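Glucose-6-phosphate 1-dehydrogenase (Mycobacterium avium, PDB 4LGV) probably catalyses the NADP-dependent oxidation of glucose 6-phosphate to 6-phosphogluconolactone, the entry step of the pentose phosphate pathway. Local coordinates at residues Ser30-Ile35 with Pro63-Ala68; Tyr132-Pro137 with Val159-Pro164; Leu206-Asn211 with Val263-Pro268. All coordinates share one frame; numbering follows the deposited sequence.

Contact 1: Ser30-Ile35 with Pro63-Ala68; sequences SDLLVI and PIIGVA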
# COMPACT_ATOMS: atom_id res chain seq x y z
N SER A 30 -19.73 15.93 38.99
CA SER A 30 -20.60 16.77 39.74
C SER A 30 -20.95 16.11 41.05
O SER A 30 -20.70 14.93 41.21
CB SER A 30 -21.82 17.08 38.90
OG SER A 30 -21.42 17.83 37.75
N ASP A 31 -21.47 16.87 42.01
CA ASP A 31 -21.97 16.30 43.28
C ASP A 31 -23.38 16.82 43.64
O ASP A 31 -23.81 16.76 44.79
CB ASP A 31 -20.99 16.60 44.42
CG ASP A 31 -20.85 18.10 44.70
OD1 ASP A 31 -21.67 18.92 44.21
OD2 ASP A 31 -19.90 18.45 45.42
N LEU A 32 -24.11 17.30 42.63
CA LEU A 32 -25.46 17.78 42.84
C LEU A 32 -26.10 17.87 41.50
O LEU A 32 -25.48 18.36 40.54
CB LEU A 32 -25.46 19.16 43.50
CG LEU A 32 -26.78 19.89 43.71
CD1 LEU A 32 -27.60 19.22 44.77
CD2 LEU A 32 -26.58 21.33 44.13
N LEU A 33 -27.33 17.37 41.41
CA LEU A 33 -28.04 17.38 40.14
C LEU A 33 -29.25 18.33 40.28
O LEU A 33 -30.13 18.11 41.13
CB LEU A 33 -28.50 15.97 39.77
CG LEU A 33 -29.35 15.84 38.49
CD1 LEU A 33 -28.63 16.36 37.27
CD2 LEU A 33 -29.75 14.39 38.25
N VAL A 34 -29.33 19.30 39.39
CA VAL A 34 -30.43 20.23 39.37
C VAL A 34 -31.15 20.12 38.03
O VAL A 34 -30.55 20.41 36.97
CB VAL A 34 -29.91 21.68 39.55
CG1 VAL A 34 -31.05 22.63 39.53
CG2 VAL A 34 -29.11 21.80 40.85
N ILE A 35 -32.44 19.77 38.06
CA ILE A 35 -33.18 19.50 36.83
C ILE A 35 -34.24 20.54 36.60
O ILE A 35 -35.23 20.57 37.32
CB ILE A 35 -33.90 18.12 36.87
CG1 ILE A 35 -32.89 17.02 37.08
CG2 ILE A 35 -34.66 17.85 35.58
CD1 ILE A 35 -33.47 15.65 37.36
N PRO A 63 -27.74 14.59 46.17
CA PRO A 63 -29.07 15.16 46.09
C PRO A 63 -29.49 15.65 44.68
O PRO A 63 -28.64 15.95 43.81
CB PRO A 63 -28.99 16.33 47.07
CG PRO A 63 -27.77 16.07 47.93
CD PRO A 63 -26.83 15.40 46.99
N ILE A 64 -30.79 15.67 44.48
CA ILE A 64 -31.40 16.07 43.24
C ILE A 64 -32.43 17.11 43.54
O ILE A 64 -33.34 16.87 44.32
CB ILE A 64 -32.10 14.91 42.54
CG1 ILE A 64 -31.11 13.76 42.34
CG2 ILE A 64 -32.63 15.39 41.18
CD1 ILE A 64 -31.77 12.51 41.81
N ILE A 65 -32.30 18.27 42.91
CA ILE A 65 -33.27 19.36 43.06
C ILE A 65 -34.05 19.48 41.77
O ILE A 65 -33.47 19.78 40.73
CB ILE A 65 -32.54 20.68 43.35
CG1 ILE A 65 -31.74 20.57 44.63
CG2 ILE A 65 -33.54 21.82 43.44
CD1 ILE A 65 -30.91 21.78 44.91
N GLY A 66 -35.35 19.22 41.83
CA GLY A 66 -36.25 19.46 40.71
C GLY A 66 -36.76 20.88 40.70
O GLY A 66 -37.13 21.42 41.76
N VAL A 67 -36.79 21.49 39.50
CA VAL A 67 -37.31 22.84 39.31
C VAL A 67 -38.35 22.91 38.19
O VAL A 67 -38.16 22.33 37.14
CB VAL A 67 -36.18 23.82 38.97
CG1 VAL A 67 -36.73 25.23 38.84
CG2 VAL A 67 -35.07 23.80 40.01
N ALA A 68 -39.46 23.59 38.46
CA ALA A 68 -40.51 23.80 37.48
C ALA A 68 -41.42 24.97 37.91
O ALA A 68 -41.36 25.42 39.05
CB ALA A 68 -41.31 22.52 37.28

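Contact 2: Tyr132-Pro137 with Val159-Pro164; sequences YYLEMP and VAVEKP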
# COMPACT_ATOMS: atom_id res chain seq x y z
N TYR A 132 -26.45 21.19 35.99
CA TYR A 132 -27.79 21.71 35.68
C TYR A 132 -28.29 21.08 34.41
O TYR A 132 -27.67 21.22 33.37
CB TYR A 132 -27.76 23.22 35.45
CG TYR A 132 -27.27 24.02 36.65
CD1 TYR A 132 -28.11 24.27 37.71
CD2 TYR A 132 -25.97 24.49 36.71
CE1 TYR A 132 -27.68 24.96 38.82
CE2 TYR A 132 -25.53 25.22 37.80
CZ TYR A 132 -26.38 25.44 38.86
OH TYR A 132 -25.95 26.14 39.95
N TYR A 133 -29.38 20.34 34.49
CA TYR A 133 -29.93 19.61 33.35
C TYR A 133 -31.22 20.27 32.92
O TYR A 133 -32.19 20.31 33.67
CB TYR A 133 -30.16 18.14 33.74
CG TYR A 133 -30.84 17.33 32.68
CD1 TYR A 133 -30.46 17.44 31.35
CD2 TYR A 133 -31.83 16.43 33.00
CE1 TYR A 133 -31.07 16.70 30.37
CE2 TYR A 133 -32.44 15.69 32.02
CZ TYR A 133 -32.04 15.81 30.70
OH TYR A 133 -32.65 15.08 29.69
N LEU A 134 -31.22 20.82 31.71
CA LEU A 134 -32.34 21.63 31.26
C LEU A 134 -33.23 20.87 30.30
O LEU A 134 -32.95 20.83 29.12
CB LEU A 134 -31.85 22.92 30.60
CG LEU A 134 -30.74 23.68 31.34
CD1 LEU A 134 -30.50 25.03 30.66
CD2 LEU A 134 -31.00 23.91 32.80
N GLU A 135 -34.31 20.29 30.81
CA GLU A 135 -35.29 19.65 29.94
C GLU A 135 -36.46 20.61 29.82
O GLU A 135 -37.55 20.37 30.27
CB GLU A 135 -35.74 18.27 30.41
CG GLU A 135 -35.64 17.99 31.90
CD GLU A 135 -36.03 16.57 32.22
OE1 GLU A 135 -36.04 15.72 31.29
OE2 GLU A 135 -36.36 16.32 33.38
N MET A 136 -36.20 21.70 29.14
CA MET A 136 -37.19 22.76 28.99
C MET A 136 -37.18 23.23 27.56
O MET A 136 -36.27 22.90 26.78
CB MET A 136 -36.92 23.87 30.00
CG MET A 136 -37.83 23.69 31.21
SD MET A 136 -37.46 24.92 32.41
CE MET A 136 -38.91 25.11 33.45
N PRO A 137 -38.22 23.99 27.18
CA PRO A 137 -38.21 24.60 25.86
C PRO A 137 -36.90 25.36 25.56
O PRO A 137 -36.32 26.00 26.43
CB PRO A 137 -39.37 25.56 25.92
CG PRO A 137 -40.30 24.94 26.89
CD PRO A 137 -39.42 24.36 27.95
N VAL A 159 -23.60 22.45 32.40
CA VAL A 159 -24.98 22.63 31.97
C VAL A 159 -25.24 21.68 30.81
O VAL A 159 -24.56 21.72 29.77
CB VAL A 159 -25.22 24.05 31.50
CG1 VAL A 159 -26.65 24.25 31.03
CG2 VAL A 159 -24.91 25.01 32.63
N ALA A 160 -26.24 20.81 31.00
CA ALA A 160 -26.63 19.88 29.96
C ALA A 160 -27.94 20.37 29.37
O ALA A 160 -28.94 20.51 30.09
CB ALA A 160 -26.78 18.51 30.54
N VAL A 161 -27.95 20.60 28.07
CA VAL A 161 -29.14 21.10 27.38
C VAL A 161 -29.78 20.06 26.51
O VAL A 161 -29.11 19.42 25.66
CB VAL A 161 -28.86 22.39 26.52
CG1 VAL A 161 -28.55 23.53 27.43
CG2 VAL A 161 -27.70 22.21 25.58
N GLU A 162 -31.09 19.88 26.68
CA GLU A 162 -31.81 18.92 25.82
C GLU A 162 -31.96 19.43 24.42
O GLU A 162 -32.21 20.58 24.21
CB GLU A 162 -33.22 18.61 26.37
CG GLU A 162 -33.23 17.42 27.31
CD GLU A 162 -32.79 16.16 26.62
OE1 GLU A 162 -32.30 15.24 27.29
OE2 GLU A 162 -32.92 16.09 25.40
N LYS A 163 -31.86 18.53 23.46
CA LYS A 163 -32.21 18.81 22.08
C LYS A 163 -33.64 19.36 21.96
O LYS A 163 -34.52 18.90 22.68
CB LYS A 163 -32.12 17.46 21.39
CG LYS A 163 -32.58 17.34 19.97
CD LYS A 163 -32.14 15.96 19.51
CE LYS A 163 -32.80 15.42 18.24
NZ LYS A 163 -31.97 14.27 17.75
N PRO A 164 -33.91 20.28 21.03
CA PRO A 164 -32.99 20.83 20.04
C PRO A 164 -32.18 21.98 20.60
O PRO A 164 -32.60 22.64 21.57
CB PRO A 164 -33.92 21.32 18.93
CG PRO A 164 -35.16 21.73 19.66
CD PRO A 164 -35.31 20.69 20.75

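Contact 3: Leu206-Asn211 with Val263-Pro268; sequences LRFANN and VAMEPP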
# COMPACT_ATOMS: atom_id res chain seq x y z
N LEU A 206 -12.38 -1.45 17.36
CA LEU A 206 -12.56 -2.33 16.21
C LEU A 206 -11.63 -1.91 15.09
O LEU A 206 -10.94 -2.71 14.49
CB LEU A 206 -14.00 -2.30 15.78
CG LEU A 206 -14.42 -3.09 14.55
CD1 LEU A 206 -15.87 -3.45 14.63
CD2 LEU A 206 -14.25 -2.27 13.31
N ARG A 207 -11.59 -0.61 14.85
CA ARG A 207 -10.82 -0.02 13.74
C ARG A 207 -9.34 0.09 13.97
O ARG A 207 -8.54 -0.03 13.04
CB ARG A 207 -11.29 1.43 13.49
CG ARG A 207 -12.55 1.59 12.72
CD ARG A 207 -12.79 3.07 12.35
NE ARG A 207 -11.70 3.57 11.53
CZ ARG A 207 -11.36 4.84 11.40
NH1 ARG A 207 -12.04 5.80 12.00
NH2 ARG A 207 -10.31 5.16 10.65
N PHE A 208 -8.96 0.35 15.20
CA PHE A 208 -7.60 0.80 15.46
C PHE A 208 -6.78 -0.26 16.08
O PHE A 208 -5.54 -0.10 16.17
CB PHE A 208 -7.60 2.06 16.37
CG PHE A 208 -8.34 3.26 15.81
CD1 PHE A 208 -8.41 3.48 14.48
CD2 PHE A 208 -8.89 4.21 16.65
CE1 PHE A 208 -9.07 4.60 13.93
CE2 PHE A 208 -9.59 5.32 16.14
CZ PHE A 208 -9.68 5.52 14.78
N ALA A 209 -7.40 -1.34 16.56
CA ALA A 209 -6.64 -2.40 17.23
C ALA A 209 -6.56 -3.66 16.38
O ALA A 209 -5.86 -4.59 16.76
CB ALA A 209 -7.29 -2.76 18.58
N ASN A 210 -7.30 -3.69 15.26
CA ASN A 210 -7.30 -4.87 14.35
C ASN A 210 -6.66 -4.53 13.01
O ASN A 210 -7.21 -3.80 12.20
CB ASN A 210 -8.70 -5.35 14.14
CG ASN A 210 -9.32 -5.95 15.37
OD1 ASN A 210 -8.91 -6.99 15.85
ND2 ASN A 210 -10.32 -5.27 15.90
N ASN A 211 -5.45 -5.01 12.80
CA ASN A 211 -4.74 -4.64 11.60
C ASN A 211 -5.42 -5.20 10.32
O ASN A 211 -5.29 -4.63 9.28
CB ASN A 211 -3.30 -5.10 11.67
CG ASN A 211 -2.37 -4.24 10.81
OD1 ASN A 211 -2.67 -3.12 10.48
ND2 ASN A 211 -1.25 -4.77 10.46
N VAL A 263 -16.45 6.58 11.87
CA VAL A 263 -16.07 5.56 10.92
C VAL A 263 -14.90 6.06 10.08
O VAL A 263 -14.05 5.28 9.70
CB VAL A 263 -17.27 5.20 9.99
CG1 VAL A 263 -16.82 4.39 8.80
CG2 VAL A 263 -18.28 4.39 10.77
N ALA A 264 -14.88 7.36 9.80
CA ALA A 264 -13.96 7.94 8.81
C ALA A 264 -12.73 8.66 9.36
O ALA A 264 -11.75 8.87 8.64
CB ALA A 264 -14.71 8.86 7.95
N MET A 265 -12.75 9.03 10.64
CA MET A 265 -11.68 9.86 11.21
C MET A 265 -10.34 9.16 11.27
O MET A 265 -10.27 7.92 11.36
CB MET A 265 -12.03 10.31 12.62
CG MET A 265 -12.18 9.19 13.61
SD MET A 265 -12.76 9.71 15.23
CE MET A 265 -12.60 8.14 16.07
N GLU A 266 -9.30 10.00 11.26
CA GLU A 266 -7.97 9.58 11.62
C GLU A 266 -7.94 9.23 13.12
O GLU A 266 -8.73 9.75 13.90
CB GLU A 266 -6.94 10.69 11.32
CG GLU A 266 -6.94 11.12 9.88
CD GLU A 266 -6.59 10.00 8.91
OE1 GLU A 266 -5.65 9.22 9.20
OE2 GLU A 266 -7.22 9.92 7.83
N PRO A 267 -7.00 8.38 13.52
CA PRO A 267 -6.93 8.02 14.91
C PRO A 267 -6.53 9.19 15.80
O PRO A 267 -5.58 9.85 15.52
CB PRO A 267 -5.81 6.94 14.95
CG PRO A 267 -5.05 7.13 13.70
CD PRO A 267 -6.00 7.66 12.69
N PRO A 268 -7.24 9.42 16.90
CA PRO A 268 -6.80 10.40 17.89
C PRO A 268 -5.42 10.16 18.43
O PRO A 268 -5.02 9.01 18.57
CB PRO A 268 -7.82 10.21 19.07
CG PRO A 268 -9.02 9.56 18.43
CD PRO A 268 -8.47 8.72 17.30

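Contact 1: Ser30-Ile35 with Pro63-Ala68
Leu-33 and Ile-35 exchange four backbone hydrogen bonds with Pro-63, Ile-65 and Val-67, joining the parallel strands 32-36 and 64-68 of a beta-alpha-beta unit in the Rossmann-like, nucleotide-binding domain. Leu-33 N donates to Pro-63 O, Ile-65 N to Leu-33 O, Ile-35 N to Ile-65 O and Val-67 N to Ile-35 O; Ile-65 N lies 2.8 Å from Leu-33 O. Proline is tolerated at 63: it has no N-H to give, and what it offers strand 32-36 is its carbonyl.

On one face Leu-33, Ile-35 and Ile-64 meet. Ile-35 lies obliquely across Ile-64, with CD1 of Ile-35 3.9 Å from CG2 of Ile-64. The other face holds Val-34, Ile-65 and Val-67, where CG1 of Val-34 is 4.2 Å from CG2 of Val-67; beta-branched valine and isoleucine suit an extended backbone. Leu-32 turns CG away from its own nitrogen (chi1 176°), and the branch crosses the Pro-63 ring at about a right angle, CD1 of Leu-32 resting 3.9 Å from CB of Pro-63.

Further out, Phe-424 of helix 413-424 packs on Leu-33, and strand 130-134 pairs with Val-34. Asp-31 accepts a bond from Arg-129 N through OD1.

Contact 2: Tyr132-Pro137 with Val159-Pro164
Leu-134 lies against Val-159 and Val-161 on one face of two neighbouring parallel strands, its CD1 3.9 Å from CG1 of Val-159 and 4.1 Å from CG1 of Val-161. The leucine runs alongside Val-161, pointing the same way, but slants across Val-159. CG of Leu-134 stands opposite its own carbonyl carbon (chi1 -45°), which leaves CD1 touching both valines. Helix 141-150, the crossover of this beta-alpha-beta unit, covers this face with Phe-141 and Val-145.

Between the strands, Ala-160 N donates to Tyr-132 O, Leu-134 N to Ala-160 O and Glu-162 N to Leu-134 O. The middle bond is nearly straight, whereas the last is longer, 3.2 Å from Glu-162 N to Leu-134 O, at the point where the strands end.

On the other face the small side chain of Ala-160 leaves room for the Tyr-133 ring, whose CD1 sits 3.9 Å from CB of Ala-160. The ring leans forward and across to Glu-162 on the neighbouring strand, which folds back at chi2 (-62°). OE1 of Glu-162 takes the Tyr-133 hydroxyl in the plane of the ring, with the carboxylate turned 71° from it. The modelled separation, 2.4 Å from OH of Tyr-133 to OE1 of Glu-162, is too short to be relied on as a value.

As in relatives, this Glu-Lys-Pro stretch, with a cis peptide before Pro-164, probably borders the active site. Tyr-416 bonds the tyrosine hydroxyl, while Tyr-133 and NE2 of His-193 converge on OE1, a polar network that ties the end of strand 158-162 to His-193 and probably restrains the carboxylate.

Contact 3: Leu206-Asn211 with Val263-Pro268
Arg-207 and Phe-208, on helix 200-209, face the chain where it leaves helix 246-264, the closest CA atoms being 7.3 Å apart, those of Phe-208 and Pro-267. Arginine suits this place because its long arm can reach the carbonyls at and just beyond the helix end. Bent at chi3 (60°), it brings its guanidinium end-on to Met-265, so that NH1 and NH2 both donate to the one carbonyl oxygen, at 2.8 Å from NH1 to Met-265 O and 2.9 Å from NH2 to Met-265 O. That oxygen lies near the guanidinium plane, and NH1 approaches it in the carbonyl plane, on a lone pair. NH1 also bonds to Leu-262 O. Val-263 O sits over one guanidinium face, 3.1 Å from NH1 of Arg-207 but too poorly aimed for a hydrogen bond; it accepts from NE1 of Trp-217 instead.

The arginine thus sits at the C-terminal end of helix 246-264, in the family's C-terminal domain, where Met-265 is the first residue to leave helical geometry.

Over the opposite guanidinium face lies CE1 of Phe-208. The phenyl ring in turn receives Pro-267, whose CB makes a CH-pi contact 4.1 Å from the ring centroid, almost on its normal. CD of Pro-268 comes to CE2 of Phe-208 at 3.8 Å, while CE of Met-265 meets the ring at its edge, 4.1 Å from CE2 of Phe-208. Rigid proline rings offer C-H groups to the aromatic ring. Trp-328 of the third subunit also meets the Phe-208 ring, and Arg-366 of the second subunit packs on both Phe-208 and Pro-267.

Contacts 1 and 2 belong to one parallel sheet, with strands 32-36 and 130-134 side by side, and they touch directly: Val-34 O lies 2.7 Å from Tyr-133 N, a probable hydrogen bond. Both are buried and neither meets another subunit. Across contact 1 the strands are held by backbone pairing and aliphatic packing, whereas contact 2, nearer the centre of the chain, adds a buried tyrosine-carboxylate pair. Contact 3 shares no elements with them; its centre is about 32 Å from that of contact 2, across the chain's centre. It too is buried, but partly by neighbouring subunits, and there an arginine-carbonyl grip and a CH-pi contact replace strand pairing.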